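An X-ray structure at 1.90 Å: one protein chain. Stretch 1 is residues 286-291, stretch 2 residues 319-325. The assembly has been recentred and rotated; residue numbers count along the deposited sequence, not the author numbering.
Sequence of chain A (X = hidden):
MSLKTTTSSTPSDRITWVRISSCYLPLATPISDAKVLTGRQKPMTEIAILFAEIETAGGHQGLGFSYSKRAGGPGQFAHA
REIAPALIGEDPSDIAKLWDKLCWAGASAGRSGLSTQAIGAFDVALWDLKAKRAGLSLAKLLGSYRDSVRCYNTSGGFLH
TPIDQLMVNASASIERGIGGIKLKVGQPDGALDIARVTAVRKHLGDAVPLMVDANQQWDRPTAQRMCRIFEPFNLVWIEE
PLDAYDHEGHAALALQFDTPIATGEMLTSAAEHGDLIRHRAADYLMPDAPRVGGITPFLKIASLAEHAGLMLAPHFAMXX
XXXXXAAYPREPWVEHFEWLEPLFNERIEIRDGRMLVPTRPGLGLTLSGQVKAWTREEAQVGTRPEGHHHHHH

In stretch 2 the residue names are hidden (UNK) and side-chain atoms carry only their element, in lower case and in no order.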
# COMPACT_ATOMS: atom_id res chain seq x y z
N MSE A 286 0.58 -26.82 -2.10
CA MSE A 286 0.93 -28.22 -1.89
C MSE A 286 1.66 -28.53 -0.60
O MSE A 286 2.82 -28.95 -0.61
CB MSE A 286 1.75 -28.72 -3.08
CG MSE A 286 1.04 -28.51 -4.41
SE MSE A 286 2.01 -29.32 -5.87
CE MSE A 286 1.50 -31.19 -5.60
N PRO A 287 0.99 -28.33 0.54
CA PRO A 287 1.62 -28.60 1.83
C PRO A 287 1.84 -30.09 2.01
O PRO A 287 1.08 -30.91 1.48
CB PRO A 287 0.61 -28.03 2.83
CG PRO A 287 -0.70 -28.28 2.15
CD PRO A 287 -0.40 -27.88 0.71
N ASP A 288 2.90 -30.44 2.72
CA ASP A 288 3.27 -31.83 3.00
C ASP A 288 3.21 -31.94 4.52
O ASP A 288 4.09 -31.42 5.22
CB ASP A 288 4.69 -32.07 2.48
CG ASP A 288 5.20 -33.48 2.75
OD1 ASP A 288 4.77 -34.09 3.75
OD2 ASP A 288 6.04 -33.96 1.97
N ALA A 289 2.18 -32.60 5.05
CA ALA A 289 2.01 -32.72 6.50
C ALA A 289 3.28 -33.14 7.26
O ALA A 289 3.74 -32.41 8.13
CB ALA A 289 0.86 -33.68 6.81
N PRO A 290 3.85 -34.32 6.94
CA PRO A 290 5.06 -34.75 7.64
C PRO A 290 6.20 -33.74 7.56
O PRO A 290 6.93 -33.52 8.52
CB PRO A 290 5.42 -36.06 6.93
CG PRO A 290 4.09 -36.59 6.52
CD PRO A 290 3.38 -35.35 6.01
N ARG A 291 6.33 -33.10 6.40
CA ARG A 291 7.39 -32.13 6.20
C ARG A 291 7.22 -30.81 6.96
O ARG A 291 8.21 -30.18 7.33
CB ARG A 291 7.55 -31.85 4.70
CG ARG A 291 8.78 -31.04 4.35
CD ARG A 291 9.06 -31.04 2.85
NE ARG A 291 9.32 -32.38 2.33
CZ ARG A 291 9.92 -32.62 1.17
NH1 ARG A 291 10.32 -31.61 0.41
NH2 ARG A 291 10.12 -33.86 0.76
N UNK A 319 -1.41 -41.87 2.20
CA UNK A 319 -2.02 -42.60 3.31
C UNK A 319 -2.53 -41.63 4.39
O UNK A 319 -3.50 -41.91 5.10
c UNK A 319 0.40 -44.44 1.97
o UNK A 319 0.75 -45.34 1.18
o UNK A 319 0.87 -43.28 1.92
c UNK A 319 -1.01 -43.58 3.93
c UNK A 319 -0.63 -44.77 3.04
N UNK A 320 -1.86 -40.49 4.49
CA UNK A 320 -2.24 -39.46 5.45
C UNK A 320 -3.03 -38.34 4.77
O UNK A 320 -4.08 -37.92 5.25
c UNK A 320 -1.14 -37.58 6.92
c UNK A 320 -0.98 -38.86 6.10
c UNK A 320 0.23 -37.15 7.45
c UNK A 320 -2.11 -37.79 8.06
N UNK A 321 -2.54 -37.87 3.62
CA UNK A 321 -3.20 -36.77 2.93
C UNK A 321 -4.60 -37.04 2.38
O UNK A 321 -5.37 -36.10 2.19
n UNK A 321 -1.07 -34.63 3.34
c UNK A 321 0.17 -34.25 3.61
c UNK A 321 -2.29 -36.24 1.83
c UNK A 321 -1.05 -35.60 2.35
n UNK A 321 0.99 -34.94 2.84
c UNK A 321 0.26 -35.78 2.04
N UNK A 322 -4.94 -38.30 2.13
CA UNK A 322 -6.28 -38.58 1.63
C UNK A 322 -7.30 -38.14 2.68
O UNK A 322 -8.38 -37.65 2.36
c UNK A 322 -6.47 -40.09 1.30
c UNK A 322 -6.27 -40.95 2.54
c UNK A 322 -7.86 -40.31 0.73
N UNK A 323 -6.94 -38.29 3.96
CA UNK A 323 -7.83 -37.88 5.04
C UNK A 323 -7.89 -36.36 5.15
O UNK A 323 -8.97 -35.78 5.31
n UNK A 323 -8.74 -40.51 6.74
n UNK A 323 -7.34 -42.12 6.56
c UNK A 323 -7.33 -38.45 6.37
c UNK A 323 -7.52 -39.93 6.50
c UNK A 323 -6.63 -40.95 6.39
c UNK A 323 -8.61 -41.83 6.77
N UNK A 324 -6.73 -35.72 5.08
CA UNK A 324 -6.66 -34.27 5.18
C UNK A 324 -7.34 -33.60 3.99
O UNK A 324 -8.06 -32.62 4.15
c UNK A 324 -5.16 -33.76 7.80
c UNK A 324 -3.01 -34.04 6.55
c UNK A 324 -4.50 -34.37 6.57
c UNK A 324 -5.19 -33.83 5.30
N UNK A 325 -7.13 -34.15 2.79
CA UNK A 325 -7.75 -33.60 1.59
C UNK A 325 -9.27 -33.72 1.66
O UNK A 325 -10.00 -32.85 1.17
c UNK A 325 -7.23 -34.33 0.35

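Position 319 carries five side-chain atoms, three carbons in a row with two oxygens on the last. That terminal carboxylate after two further carbons makes it Glu319. It stays out of reach of stretch 1, so this contact places no demand on it.

Position 320 has four carbons and no heteroatom, forked at the second. Its CA-to-CB bond points toward stretch 1, and one branch tip lies 3.6 Å from Ala289 CB and 3.9 Å from Pro290 CD. A fork one carbon beyond CB identifies Leu320, with chi1 t and chi2 p; the tip in question is CD2.

Position 321 shows one carbon leading to a five-membered ring of three carbons and two nitrogens. Ala289 N sits at the ring edge, near its plane, while Pro290 CD and Asp288 CA approach obliquely. An imidazole on a single carbon is His321, with chi1 m. It has the largest share of the contact on its stretch, 59 Å². The ring is probably turned over in the model, so the 3.4 Å between Ala289 N and His321 NE2 leaves open whether a hydrogen bond forms here.

Position 322 has three carbons, one carrying the other two. Branching at CB without oxygen gives Val322, whose side chain is out of reach of stretch 1.

Position 323 repeats the pattern of one carbon and a ring with two nitrogens, so it is His323. It is out of reach of stretch 1, and both ring nitrogens are hydrogen-bonded elsewhere in the structure.

Position 324 again has four carbons forked at the second, with a branch tip 3.9 Å from Ala289 CB. This is Leu324, chi1 m and chi2 t, and the tip is CD1.

Position 325 has a single side-chain carbon, hence Ala325, which makes no contact with stretch 1.

The contact works by helical spacing: Leu320, His321 and Leu324 direct their CA-to-CB bonds toward stretch 1, and all three meet Ala289. Its methyl packs against Leu320 CD2 and Leu324 CD1, one turn apart, while its backbone nitrogen faces the imidazole edge. Pro290 extends the apolar patch over Leu320. Asp288 points its CA-to-CB bond away and serves its own stretch: its OD1 accepts from Arg291 N at 3.2 Å, a capping bond. The rule to read is a small residue just after an N-cap, its methyl meeting two leucines and its amide a ring, with only 188 Å² buried in all.

Stretch 2 (319-325) ELHVHLA
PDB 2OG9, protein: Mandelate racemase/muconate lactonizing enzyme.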